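Local coordinates for phage-related protein (Bordetella bronchiseptica RB50, PDB 3BJQ) that is a phage-related protein that probably serves as a major capsid protein, assembling into the phage shell, at residues Tyr265-Glu270 and Thr296-Gly301; Tyr24-Leu29 and Ile118-His123; Leu132-Tyr137 and Leu307-Gly312. All blocks are in the same frame, centred on the assembly; numbering follows the deposited sequence.

Contact 1: residues Tyr265-Glu270 and Thr296-Gly301; sequences YTYQIE and TPALSG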
ATOM      1  N   TYR E 265     -32.439  17.000 -20.614  1.00 27.71           N
ATOM      2  CA  TYR E 265     -31.111  16.916 -20.029  1.00 27.12           C
ATOM      3  C   TYR E 265     -30.684  18.290 -19.576  1.00 26.97           C
ATOM      4  O   TYR E 265     -31.143  19.284 -20.116  1.00 26.20           O
ATOM      5  CB  TYR E 265     -30.080  16.454 -21.083  1.00 27.24           C
ATOM      6  CG  TYR E 265     -30.232  15.001 -21.428  1.00 27.99           C
ATOM      7  CD1 TYR E 265     -29.838  14.022 -20.522  1.00 28.39           C
ATOM      8  CD2 TYR E 265     -30.814  14.601 -22.635  1.00 22.63           C
ATOM      9  CE1 TYR E 265     -30.015  12.662 -20.821  1.00 31.52           C
ATOM     10  CE2 TYR E 265     -30.989  13.236 -22.945  1.00 26.35           C
ATOM     11  CZ  TYR E 265     -30.593  12.287 -22.042  1.00 21.75           C
ATOM     12  OH  TYR E 265     -30.764  10.939 -22.324  1.00 27.09           O
ATOM     13  N   THR E 266     -29.804  18.323 -18.586  1.00 28.16           N
ATOM     14  CA  THR E 266     -29.080  19.539 -18.246  1.00 28.13           C
ATOM     15  C   THR E 266     -27.749  19.437 -19.034  1.00 30.04           C
ATOM     16  O   THR E 266     -26.875  18.636 -18.723  1.00 30.00           O
ATOM     17  CB  THR E 266     -28.889  19.721 -16.696  1.00 25.58           C
ATOM     18  OG1 THR E 266     -30.168  19.937 -16.051  1.00 26.90           O
ATOM     19  CG2 THR E 266     -27.975  20.880 -16.381  1.00 21.00           C
ATOM     20  N   TYR E 267     -27.654  20.188 -20.123  1.00 31.50           N
ATOM     21  CA  TYR E 267     -26.431  20.247 -20.932  1.00 29.54           C
ATOM     22  C   TYR E 267     -25.405  20.936 -20.057  1.00 31.46           C
ATOM     23  O   TYR E 267     -25.617  22.087 -19.657  1.00 31.98           O
ATOM     24  CB  TYR E 267     -26.692  21.050 -22.233  1.00 31.78           C
ATOM     25  CG  TYR E 267     -27.321  20.250 -23.368  1.00 27.35           C
ATOM     26  CD1 TYR E 267     -28.186  19.183 -23.112  1.00 32.74           C
ATOM     27  CD2 TYR E 267     -27.089  20.580 -24.677  1.00 34.62           C
ATOM     28  CE1 TYR E 267     -28.761  18.450 -24.132  1.00 29.55           C
ATOM     29  CE2 TYR E 267     -27.685  19.852 -25.722  1.00 33.59           C
ATOM     30  CZ  TYR E 267     -28.498  18.784 -25.438  1.00 32.84           C
ATOM     31  OH  TYR E 267     -29.078  18.065 -26.451  1.00 30.69           O
ATOM     32  N   GLN E 268     -24.309  20.251 -19.732  1.00 31.22           N
ATOM     33  CA  GLN E 268     -23.352  20.782 -18.783  1.00 31.14           C
ATOM     34  C   GLN E 268     -21.950  20.615 -19.287  1.00 32.01           C
ATOM     35  O   GLN E 268     -21.573  19.543 -19.730  1.00 31.75           O
ATOM     36  CB  GLN E 268     -23.478  20.098 -17.422  1.00 31.83           C
ATOM     37  CG  GLN E 268     -22.626  20.770 -16.349  1.00 32.06           C
ATOM     38  CD  GLN E 268     -23.176  20.577 -14.954  1.00 37.23           C
ATOM     39  OE1 GLN E 268     -24.303  20.987 -14.665  1.00 40.32           O
ATOM     40  NE2 GLN E 268     -22.384  19.959 -14.078  1.00 30.19           N
ATOM     41  N   ILE E 269     -21.161  21.681 -19.220  1.00 32.15           N
ATOM     42  CA  ILE E 269     -19.792  21.594 -19.718  1.00 33.37           C
ATOM     43  C   ILE E 269     -19.025  20.489 -18.995  1.00 33.47           C
ATOM     44  O   ILE E 269     -19.073  20.395 -17.777  1.00 31.94           O
ATOM     45  CB  ILE E 269     -19.044  22.928 -19.582  1.00 33.28           C
ATOM     46  CG1 ILE E 269     -19.738  23.996 -20.425  1.00 34.09           C
ATOM     47  CG2 ILE E 269     -17.612  22.744 -19.992  1.00 33.04           C
ATOM     48  CD1 ILE E 269     -19.790  23.695 -21.948  1.00 32.06           C
ATOM     49  N   GLU E 270     -18.305  19.667 -19.755  1.00 37.29           N
ATOM     50  CA  GLU E 270     -17.613  18.509 -19.192  1.00 41.28           C
ATOM     51  C   GLU E 270     -16.638  18.943 -18.091  1.00 39.38           C
ATOM     52  O   GLU E 270     -15.892  19.894 -18.252  1.00 37.76           O
ATOM     53  CB  GLU E 270     -16.871  17.745 -20.289  1.00 41.27           C
ATOM     54  CG  GLU E 270     -16.400  16.355 -19.873  1.00 48.06           C
ATOM     55  CD  GLU E 270     -15.717  15.583 -21.011  1.00 52.89           C
ATOM     56  OE1 GLU E 270     -15.420  16.190 -22.082  1.00 66.52           O
ATOM     57  OE2 GLU E 270     -15.480  14.360 -20.828  1.00 66.91           O
ATOM     58  N   THR E 296     -27.150  24.335 -19.015  1.00 33.23           N
ATOM     59  CA  THR E 296     -28.480  24.776 -19.408  1.00 34.75           C
ATOM     60  C   THR E 296     -29.381  23.553 -19.547  1.00 33.16           C
ATOM     61  O   THR E 296     -28.991  22.599 -20.201  1.00 32.50           O
ATOM     62  CB  THR E 296     -28.452  25.610 -20.733  1.00 36.75           C
ATOM     63  OG1 THR E 296     -29.628  26.425 -20.797  1.00 45.24           O
ATOM     64  CG2 THR E 296     -28.366  24.734 -21.976  1.00 35.97           C
ATOM     65  N   PRO E 297     -30.539  23.540 -18.856  1.00 32.94           N
ATOM     66  CA  PRO E 297     -31.582  22.549 -19.133  1.00 32.43           C
ATOM     67  C   PRO E 297     -32.119  22.663 -20.560  1.00 34.54           C
ATOM     68  O   PRO E 297     -32.270  23.764 -21.062  1.00 31.35           O
ATOM     69  CB  PRO E 297     -32.694  22.918 -18.137  1.00 31.81           C
ATOM     70  CG  PRO E 297     -31.978  23.634 -17.037  1.00 35.79           C
ATOM     71  CD  PRO E 297     -30.894  24.405 -17.709  1.00 32.14           C
ATOM     72  N   ALA E 298     -32.416  21.525 -21.179  1.00 33.69           N
ATOM     73  CA  ALA E 298     -32.898  21.482 -22.550  1.00 33.77           C
ATOM     74  C   ALA E 298     -33.989  20.405 -22.641  1.00 34.47           C
ATOM     75  O   ALA E 298     -33.828  19.318 -22.109  1.00 33.73           O
ATOM     76  CB  ALA E 298     -31.757  21.168 -23.478  1.00 32.66           C
ATOM     77  N   LEU E 299     -35.105  20.735 -23.284  1.00 35.06           N
ATOM     78  CA  LEU E 299     -36.158  19.767 -23.532  1.00 35.94           C
ATOM     79  C   LEU E 299     -35.753  19.109 -24.855  1.00 35.94           C
ATOM     80  O   LEU E 299     -35.647  19.767 -25.859  1.00 37.71           O
ATOM     81  CB  LEU E 299     -37.529  20.463 -23.617  1.00 38.48           C
ATOM     82  CG  LEU E 299     -38.743  19.587 -23.287  1.00 37.54           C
ATOM     83  CD1 LEU E 299     -39.997  20.422 -23.043  1.00 40.57           C
ATOM     84  CD2 LEU E 299     -38.977  18.582 -24.361  1.00 34.39           C
ATOM     85  N   SER E 300     -35.467  17.817 -24.827  1.00 36.27           N
ATOM     86  CA  SER E 300     -35.055  17.095 -26.024  1.00 34.83           C
ATOM     87  C   SER E 300     -36.176  16.231 -26.579  1.00 33.32           C
ATOM     88  O   SER E 300     -36.244  16.051 -27.770  1.00 32.41           O
ATOM     89  CB  SER E 300     -33.777  16.256 -25.738  1.00 35.15           C
ATOM     90  OG  SER E 300     -33.884  15.508 -24.528  1.00 35.99           O
ATOM     91  N   GLY E 301     -37.055  15.708 -25.718  1.00 34.07           N
ATOM     92  CA  GLY E 301     -38.094  14.765 -26.127  1.00 33.76           C
ATOM     93  C   GLY E 301     -39.481  15.079 -25.586  1.00 35.19           C
ATOM     94  O   GLY E 301     -39.926  14.485 -24.609  1.00 35.57           O
TER
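The carbonyl oxygen of Tyr-265 is gripped from strand 296-299 by two donors of unequal strength. The backbone N of Ala-298 makes the strong bond, 2.8 Å to Tyr-265 O; the CA-H of Pro-297 adds a weak contact, its CA 3.4 Å from the same oxygen. This is how a proline can sit inside a strand: having no N-H, Pro-297 occupies a non-hydrogen-bonded site opposite Thr-266, where the two CA atoms are 4.0 Å apart. The flanking pairs carry the bonding. Tyr-265 N returns a bond to Ala-298 O, while Tyr-267 and Thr-296 exchange two more; the one from Tyr-267 N to Thr-296 O is bent, 135° at the hydrogen.

Tyr-265, Tyr-267, Thr-296 and Ala-298 share one face of the sheet. There CG of Tyr-267 lies beside its own backbone N (chi1 -83°), and CB of Ala-298 stands over one face of the ring, nearer the rim, in a CH-pi contact 4.3 Å from the centroid. The CB of Tyr-265 meets the edge of that ring. Past the strand end, Ser-300 OG approaches Tyr-265 CD2 at 3.7 Å, but its stronger hydrogen bond goes to Ser-262 O, with a weak one to Phe-263 O. The phenol oxygens are anchored elsewhere, Tyr-265 OH at Glu-260 O and Tyr-267 OH at Leu-48 N. On the other face Pro-297 packs against Cys-127 and Ile-130 of helix 105-131. An antiparallel strand pair lying against a long helix is consistent with the P domain of the HK97 capsid fold.

Contact 2: residues Tyr24-Leu29 and Ile118-His123; sequences YRQSTL and IMALAH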
ATOM      1  N   TYR E  24     -21.836  17.755  -4.189  1.00 33.99           N
ATOM      2  CA  TYR E  24     -22.858  18.651  -3.635  1.00 33.70           C
ATOM      3  C   TYR E  24     -24.247  18.198  -4.050  1.00 35.05           C
ATOM      4  O   TYR E  24     -24.491  18.007  -5.229  1.00 35.54           O
ATOM      5  CB  TYR E  24     -22.639  20.085  -4.136  1.00 32.75           C
ATOM      6  CG  TYR E  24     -23.604  21.136  -3.593  1.00 33.51           C
ATOM      7  CD1 TYR E  24     -23.300  21.847  -2.444  1.00 32.43           C
ATOM      8  CD2 TYR E  24     -24.784  21.451  -4.254  1.00 31.38           C
ATOM      9  CE1 TYR E  24     -24.166  22.805  -1.940  1.00 35.91           C
ATOM     10  CE2 TYR E  24     -25.668  22.415  -3.749  1.00 30.07           C
ATOM     11  CZ  TYR E  24     -25.348  23.072  -2.581  1.00 32.77           C
ATOM     12  OH  TYR E  24     -26.170  24.032  -2.067  1.00 34.64           O
ATOM     13  N   ARG E  25     -25.132  18.025  -3.070  1.00 36.15           N
ATOM     14  CA  ARG E  25     -26.501  17.574  -3.279  1.00 38.10           C
ATOM     15  C   ARG E  25     -27.493  18.521  -2.614  1.00 38.42           C
ATOM     16  O   ARG E  25     -27.214  19.109  -1.584  1.00 36.70           O
ATOM     17  CB  ARG E  25     -26.704  16.176  -2.674  1.00 41.77           C
ATOM     18  CG  ARG E  25     -25.742  15.114  -3.191  1.00 44.75           C
ATOM     19  CD  ARG E  25     -26.068  14.743  -4.629  1.00 56.91           C
ATOM     20  NE  ARG E  25     -25.175  13.691  -5.119  1.00 58.13           N
ATOM     21  CZ  ARG E  25     -24.094  13.877  -5.875  1.00 58.94           C
ATOM     22  NH1 ARG E  25     -23.721  15.088  -6.289  1.00 54.94           N
ATOM     23  NH2 ARG E  25     -23.377  12.821  -6.234  1.00 63.11           N
ATOM     24  N   GLN E  26     -28.647  18.685  -3.248  1.00 39.11           N
ATOM     25  CA  GLN E  26     -29.765  19.435  -2.703  1.00 39.51           C
ATOM     26  C   GLN E  26     -30.970  18.528  -2.918  1.00 38.77           C
ATOM     27  O   GLN E  26     -31.605  18.562  -3.958  1.00 38.25           O
ATOM     28  CB  GLN E  26     -29.930  20.762  -3.451  1.00 39.98           C
ATOM     29  CG  GLN E  26     -29.072  21.894  -2.944  1.00 37.74           C
ATOM     30  CD  GLN E  26     -29.622  22.568  -1.705  1.00 40.29           C
ATOM     31  OE1 GLN E  26     -30.736  22.304  -1.282  1.00 46.54           O
ATOM     32  NE2 GLN E  26     -28.843  23.458  -1.130  1.00 44.88           N
ATOM     33  N   SER E  27     -31.256  17.698  -1.926  1.00 37.85           N
ATOM     34  CA  SER E  27     -32.262  16.656  -2.050  1.00 38.76           C
ATOM     35  C   SER E  27     -33.708  17.140  -2.263  1.00 37.68           C
ATOM     36  O   SER E  27     -34.514  16.404  -2.819  1.00 38.57           O
ATOM     37  CB  SER E  27     -32.204  15.749  -0.820  1.00 38.11           C
ATOM     38  OG  SER E  27     -32.602  16.494   0.325  1.00 45.33           O
ATOM     39  N   THR E  28     -34.039  18.363  -1.853  1.00 37.13           N
ATOM     40  CA  THR E  28     -35.398  18.857  -2.047  1.00 35.64           C
ATOM     41  C   THR E  28     -35.590  19.576  -3.403  1.00 36.11           C
ATOM     42  O   THR E  28     -36.729  19.936  -3.751  1.00 35.31           O
ATOM     43  CB  THR E  28     -35.878  19.753  -0.882  1.00 34.25           C
ATOM     44  OG1 THR E  28     -35.254  21.043  -0.951  1.00 34.00           O
ATOM     45  CG2 THR E  28     -35.622  19.072   0.457  1.00 33.75           C
ATOM     46  N   LEU E  29     -34.490  19.802  -4.137  1.00 33.24           N
ATOM     47  CA  LEU E  29     -34.578  20.355  -5.487  1.00 32.85           C
ATOM     48  C   LEU E  29     -34.714  19.171  -6.448  1.00 32.51           C
ATOM     49  O   LEU E  29     -33.981  18.199  -6.340  1.00 33.89           O
ATOM     50  CB  LEU E  29     -33.367  21.217  -5.823  1.00 33.24           C
ATOM     51  CG  LEU E  29     -33.101  22.402  -4.889  1.00 31.85           C
ATOM     52  CD1 LEU E  29     -31.950  23.193  -5.428  1.00 31.84           C
ATOM     53  CD2 LEU E  29     -34.300  23.290  -4.736  1.00 27.81           C
ATOM     54  N   ILE E 118     -26.739  28.880  -4.903  1.00 33.42           N
ATOM     55  CA  ILE E 118     -27.234  29.886  -5.813  1.00 34.13           C
ATOM     56  C   ILE E 118     -27.433  29.311  -7.209  1.00 35.54           C
ATOM     57  O   ILE E 118     -28.451  29.551  -7.854  1.00 36.33           O
ATOM     58  CB  ILE E 118     -26.234  31.057  -5.923  1.00 34.07           C
ATOM     59  CG1 ILE E 118     -26.210  31.871  -4.634  1.00 41.65           C
ATOM     60  CG2 ILE E 118     -26.597  31.960  -7.076  1.00 33.02           C
ATOM     61  CD1 ILE E 118     -26.898  33.229  -4.754  1.00 42.71           C
HETATM   62  N   MSE E 119     -26.445  28.561  -7.686  1.00 34.61           N
HETATM   63  CA  MSE E 119     -26.538  27.931  -9.001  1.00 34.63           C
HETATM   64  C   MSE E 119     -27.611  26.853  -9.042  1.00 30.67           C
HETATM   65  O   MSE E 119     -28.247  26.621 -10.075  1.00 31.05           O
HETATM   66  CB  MSE E 119     -25.185  27.330  -9.401  1.00 34.47           C
HETATM   67  CG  MSE E 119     -24.164  28.389  -9.800  1.00 35.78           C
HETATM   68 SE   MSE E 119     -22.341  27.712  -9.914  0.75 38.91          SE
HETATM   69  CE  MSE E 119     -21.466  29.390 -10.433  1.00 37.38           C
ATOM     70  N   ALA E 120     -27.782  26.169  -7.926  1.00 30.83           N
ATOM     71  CA  ALA E 120     -28.779  25.107  -7.817  1.00 29.79           C
ATOM     72  C   ALA E 120     -30.203  25.627  -7.899  1.00 31.80           C
ATOM     73  O   ALA E 120     -31.087  25.019  -8.529  1.00 31.40           O
ATOM     74  CB  ALA E 120     -28.560  24.353  -6.545  1.00 29.05           C
ATOM     75  N   LEU E 121     -30.429  26.779  -7.286  1.00 32.52           N
ATOM     76  CA  LEU E 121     -31.741  27.385  -7.274  1.00 33.90           C
ATOM     77  C   LEU E 121     -32.054  27.980  -8.643  1.00 32.70           C
ATOM     78  O   LEU E 121     -33.186  27.915  -9.095  1.00 32.09           O
ATOM     79  CB  LEU E 121     -31.812  28.438  -6.144  1.00 35.81           C
ATOM     80  CG  LEU E 121     -33.163  28.776  -5.507  1.00 42.57           C
ATOM     81  CD1 LEU E 121     -33.967  27.514  -5.169  1.00 41.73           C
ATOM     82  CD2 LEU E 121     -32.961  29.646  -4.252  1.00 38.00           C
ATOM     83  N   ALA E 122     -31.059  28.572  -9.301  1.00 32.87           N
ATOM     84  CA  ALA E 122     -31.245  29.107 -10.655  1.00 32.27           C
ATOM     85  C   ALA E 122     -31.574  27.966 -11.622  1.00 32.28           C
ATOM     86  O   ALA E 122     -32.442  28.095 -12.484  1.00 34.87           O
ATOM     87  CB  ALA E 122     -30.011  29.831 -11.114  1.00 33.24           C
ATOM     88  N   HIS E 123     -30.885  26.841 -11.462  1.00 30.92           N
ATOM     89  CA  HIS E 123     -31.164  25.639 -12.275  1.00 30.88           C
ATOM     90  C   HIS E 123     -32.593  25.135 -12.066  1.00 30.87           C
ATOM     91  O   HIS E 123     -33.283  24.779 -13.006  1.00 31.63           O
ATOM     92  CB  HIS E 123     -30.155  24.548 -11.936  1.00 27.26           C
ATOM     93  CG  HIS E 123     -30.387  23.278 -12.661  1.00 27.08           C
ATOM     94  ND1 HIS E 123     -31.060  22.214 -12.088  1.00 23.60           N
ATOM     95  CD2 HIS E 123     -30.082  22.899 -13.921  1.00 33.72           C
ATOM     96  CE1 HIS E 123     -31.136  21.227 -12.958  1.00 27.87           C
ATOM     97  NE2 HIS E 123     -30.549  21.610 -14.077  1.00 24.46           N
TER
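Tyr-24 brings CE2 of its ring to 4.5 Å from CB of Ala-120, an oblique and loose approach. Its CB points toward the helix and CG lies anti to the backbone N (chi1 -178°); the side chain also touches Asn-113 and Arg-117, earlier on the helix. Arg-25 turns back instead: its NH1 donates to Tyr-24 O from above the carbonyl plane, and to Arg-22 O as well, so the guanidinium braces the loop rather than the interface. Gln-26 braces it a second time. Its NE2 donates to Tyr-24 OH at 2.9 Å in an almost straight bond (175° at the hydrogen) that lies in the amide plane, while its CG passes 4.4 Å from Ala-120 CB. The helix being covered, 105-131, is long and probably corresponds to the spine helix of the HK97 capsid fold, with this N-terminal loop packed against it. From Gln-26 the chain makes a type I beta turn, closed by Leu-29 N to Gln-26 O; Ser-27 and Thr-28 form its outer corner. Leu-29, brought back by the turn, makes the closest approach. Its CD1 lies against Ala-120, 3.8 Å from CB and 3.7 Å from the backbone O, and its other branch, CD2, reaches CD1 of Leu-121 at 4.3 Å. Leu-29 also touches Glu-124, one turn further along the helix, and Leu-121 packs on Tyr-58 of a neighbouring subunit.

Contact 3: residues Leu132-Tyr137 and Leu307-Gly312; sequences LDPAKY and LIEDAG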
ATOM      1  N   LEU E 132     -42.773  23.235 -17.518  1.00 33.13           N
ATOM      2  CA  LEU E 132     -44.154  23.682 -17.259  1.00 33.17           C
ATOM      3  C   LEU E 132     -44.656  24.728 -18.258  1.00 34.58           C
ATOM      4  O   LEU E 132     -45.662  25.407 -18.028  1.00 34.08           O
ATOM      5  CB  LEU E 132     -44.268  24.229 -15.839  1.00 34.06           C
ATOM      6  CG  LEU E 132     -43.749  23.283 -14.749  1.00 32.85           C
ATOM      7  CD1 LEU E 132     -44.034  23.893 -13.365  1.00 31.95           C
ATOM      8  CD2 LEU E 132     -44.359  21.901 -14.847  1.00 30.72           C
ATOM      9  N   ASP E 133     -43.965  24.830 -19.382  1.00 35.16           N
ATOM     10  CA  ASP E 133     -44.331  25.746 -20.443  1.00 35.85           C
ATOM     11  C   ASP E 133     -45.241  25.017 -21.423  1.00 37.41           C
ATOM     12  O   ASP E 133     -44.775  24.109 -22.128  1.00 36.75           O
ATOM     13  CB  ASP E 133     -43.067  26.211 -21.139  1.00 37.84           C
ATOM     14  CG  ASP E 133     -43.328  27.204 -22.237  1.00 43.46           C
ATOM     15  OD1 ASP E 133     -44.499  27.538 -22.492  1.00 41.22           O
ATOM     16  OD2 ASP E 133     -42.338  27.621 -22.872  1.00 46.91           O
ATOM     17  N   PRO E 134     -46.550  25.389 -21.456  1.00 37.28           N
ATOM     18  CA  PRO E 134     -47.499  24.666 -22.297  1.00 37.84           C
ATOM     19  C   PRO E 134     -47.225  24.817 -23.793  1.00 38.85           C
ATOM     20  O   PRO E 134     -47.661  23.987 -24.588  1.00 40.58           O
ATOM     21  CB  PRO E 134     -48.840  25.289 -21.915  1.00 39.53           C
ATOM     22  CG  PRO E 134     -48.517  26.618 -21.387  1.00 37.73           C
ATOM     23  CD  PRO E 134     -47.206  26.483 -20.714  1.00 36.65           C
ATOM     24  N   ALA E 135     -46.514  25.869 -24.167  1.00 39.49           N
ATOM     25  CA  ALA E 135     -46.146  26.104 -25.560  1.00 40.80           C
ATOM     26  C   ALA E 135     -45.185  25.040 -26.118  1.00 41.32           C
ATOM     27  O   ALA E 135     -45.051  24.899 -27.322  1.00 43.26           O
ATOM     28  CB  ALA E 135     -45.524  27.481 -25.708  1.00 41.43           C
ATOM     29  N   LYS E 136     -44.534  24.281 -25.249  1.00 40.41           N
ATOM     30  CA  LYS E 136     -43.554  23.286 -25.685  1.00 39.79           C
ATOM     31  C   LYS E 136     -44.208  21.949 -25.952  1.00 39.36           C
ATOM     32  O   LYS E 136     -43.542  21.016 -26.373  1.00 40.24           O
ATOM     33  CB  LYS E 136     -42.486  23.081 -24.614  1.00 40.69           C
ATOM     34  CG  LYS E 136     -41.968  24.386 -24.002  1.00 44.35           C
ATOM     35  CD  LYS E 136     -40.894  25.011 -24.806  1.00 50.07           C
ATOM     36  CE  LYS E 136     -39.519  24.656 -24.288  1.00 50.80           C
ATOM     37  NZ  LYS E 136     -38.523  25.191 -25.268  1.00 54.42           N
ATOM     38  N   TYR E 137     -45.506  21.837 -25.702  1.00 39.45           N
ATOM     39  CA  TYR E 137     -46.193  20.565 -25.857  1.00 37.85           C
ATOM     40  C   TYR E 137     -47.236  20.650 -26.945  1.00 38.62           C
ATOM     41  O   TYR E 137     -47.815  21.713 -27.160  1.00 40.23           O
ATOM     42  CB  TYR E 137     -46.864  20.205 -24.538  1.00 36.14           C
ATOM     43  CG  TYR E 137     -45.888  20.047 -23.406  1.00 36.79           C
ATOM     44  CD1 TYR E 137     -45.271  18.819 -23.164  1.00 36.52           C
ATOM     45  CD2 TYR E 137     -45.548  21.126 -22.602  1.00 34.61           C
ATOM     46  CE1 TYR E 137     -44.366  18.667 -22.149  1.00 36.46           C
ATOM     47  CE2 TYR E 137     -44.635  20.983 -21.571  1.00 36.03           C
ATOM     48  CZ  TYR E 137     -44.053  19.746 -21.349  1.00 33.97           C
ATOM     49  OH  TYR E 137     -43.154  19.571 -20.333  1.00 32.50           O
ATOM     50  N   LEU E 307     -47.911  17.691 -19.635  1.00 30.23           N
ATOM     51  CA  LEU E 307     -48.197  18.738 -18.671  1.00 31.56           C
ATOM     52  C   LEU E 307     -49.688  18.839 -18.295  1.00 33.48           C
ATOM     53  O   LEU E 307     -50.561  18.936 -19.173  1.00 31.41           O
ATOM     54  CB  LEU E 307     -47.732  20.062 -19.245  1.00 33.49           C
ATOM     55  CG  LEU E 307     -47.937  21.324 -18.405  1.00 31.53           C
ATOM     56  CD1 LEU E 307     -47.154  21.276 -17.073  1.00 27.27           C
ATOM     57  CD2 LEU E 307     -47.567  22.502 -19.273  1.00 27.40           C
ATOM     58  N   ILE E 308     -49.958  18.837 -16.988  1.00 34.09           N
ATOM     59  CA  ILE E 308     -51.306  19.027 -16.442  1.00 33.60           C
ATOM     60  C   ILE E 308     -51.280  20.355 -15.690  1.00 34.75           C
ATOM     61  O   ILE E 308     -50.910  20.398 -14.525  1.00 33.83           O
ATOM     62  CB  ILE E 308     -51.688  17.898 -15.454  1.00 33.34           C
ATOM     63  CG1 ILE E 308     -51.679  16.539 -16.142  1.00 33.46           C
ATOM     64  CG2 ILE E 308     -53.074  18.144 -14.830  1.00 35.08           C
ATOM     65  CD1 ILE E 308     -51.870  15.374 -15.175  1.00 31.52           C
ATOM     66  N   GLU E 309     -51.691  21.436 -16.352  1.00 34.82           N
ATOM     67  CA  GLU E 309     -51.659  22.755 -15.727  1.00 36.50           C
ATOM     68  C   GLU E 309     -52.793  22.972 -14.719  1.00 37.16           C
ATOM     69  O   GLU E 309     -53.919  22.524 -14.926  1.00 36.97           O
ATOM     70  CB  GLU E 309     -51.804  23.868 -16.760  1.00 35.52           C
ATOM     71  CG  GLU E 309     -50.775  23.978 -17.829  1.00 39.16           C
ATOM     72  CD  GLU E 309     -51.007  25.238 -18.665  1.00 41.76           C
ATOM     73  OE1 GLU E 309     -50.617  26.332 -18.192  1.00 44.81           O
ATOM     74  OE2 GLU E 309     -51.592  25.127 -19.773  1.00 43.07           O
ATOM     75  N   ASP E 310     -52.471  23.695 -13.646  1.00 37.68           N
ATOM     76  CA  ASP E 310     -53.439  24.195 -12.661  1.00 37.91           C
ATOM     77  C   ASP E 310     -54.146  23.177 -11.765  1.00 37.40           C
ATOM     78  O   ASP E 310     -55.145  23.507 -11.118  1.00 36.59           O
ATOM     79  CB  ASP E 310     -54.427  25.139 -13.350  1.00 40.65           C
ATOM     80  CG  ASP E 310     -53.721  26.342 -13.972  1.00 42.02           C
ATOM     81  OD1 ASP E 310     -52.576  26.618 -13.547  1.00 34.86           O
ATOM     82  OD2 ASP E 310     -54.301  26.980 -14.878  1.00 41.04           O
ATOM     83  N   ALA E 311     -53.604  21.966 -11.684  1.00 37.07           N
ATOM     84  CA  ALA E 311     -54.177  20.938 -10.823  1.00 36.21           C
ATOM     85  C   ALA E 311     -54.385  21.453  -9.392  1.00 36.88           C
ATOM     86  O   ALA E 311     -55.421  21.226  -8.782  1.00 37.89           O
ATOM     87  CB  ALA E 311     -53.293  19.706 -10.822  1.00 34.78           C
ATOM     88  N   GLY E 312     -53.418  22.197  -8.880  1.00 36.97           N
ATOM     89  CA  GLY E 312     -53.450  22.629  -7.494  1.00 37.42           C
ATOM     90  C   GLY E 312     -54.093  23.957  -7.183  1.00 38.08           C
ATOM     91  O   GLY E 312     -54.026  24.401  -6.044  1.00 38.89           O
TER
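Leu-307, Pro-134 and Leu-132 lose the most surface here, and Leu-307 most of all, because CB and both methyls all meet the 132-137 loop. Its CB lies over one face of the Tyr-137 ring, 4.2 Å from the centroid and 18° off the normal, in a CH-pi contact. CG is anti to the backbone N (chi1 180°), and the two methyls beyond it meet the loop. CD1 touches CD2 of Leu-132 at 3.6 Å, the two leucines crossing at about a right angle; CD2 lies among Leu-132 O, the Tyr-137 ring and Pro-134, whose CA is 3.7 Å away. The proline's ring is shared: its CB also faces Glu-309 OE2 at 3.5 Å, as the extended glutamate crosses it.

The loop is stiffened from within. Asp-133 OD1 accepts from Ala-135 N in an Asx turn, met from above the carboxylate plane, and a short 3-10 segment follows at 134-136. Tyr-137 OH is held by Ala-131 O at the end of helix 105-131. The strand of Leu-307 runs between 142-144 and 245-248 in a mixed six-stranded sheet, and such a helix-to-sheet junction is consistent with the meeting of P and A domains in the HK97 capsid fold.

From the N terminus, contact 2 comes first: residues 24-29 meet 118-123 and close a loop of 88 residues on the long helix 105-131. Just beyond that helix, 132-137 opens contact 3, which closes only at 307-312, near the C terminus. Contact 1 opens and closes within that larger span, whereas contact 2 precedes both, so no loops cross. In space contact 1 touches both others, which do not touch each other: a probable hydrogen bond of 2.6 Å links Thr-266 OG1 to His-123 NE2 of contact 2, and Leu-299 packs on Lys-136 and Tyr-137 of contact 3. N-terminal loop, helix 105-131, the sheet holding strands 264-269 and 286-299, and the six-stranded sheet are thus tied together.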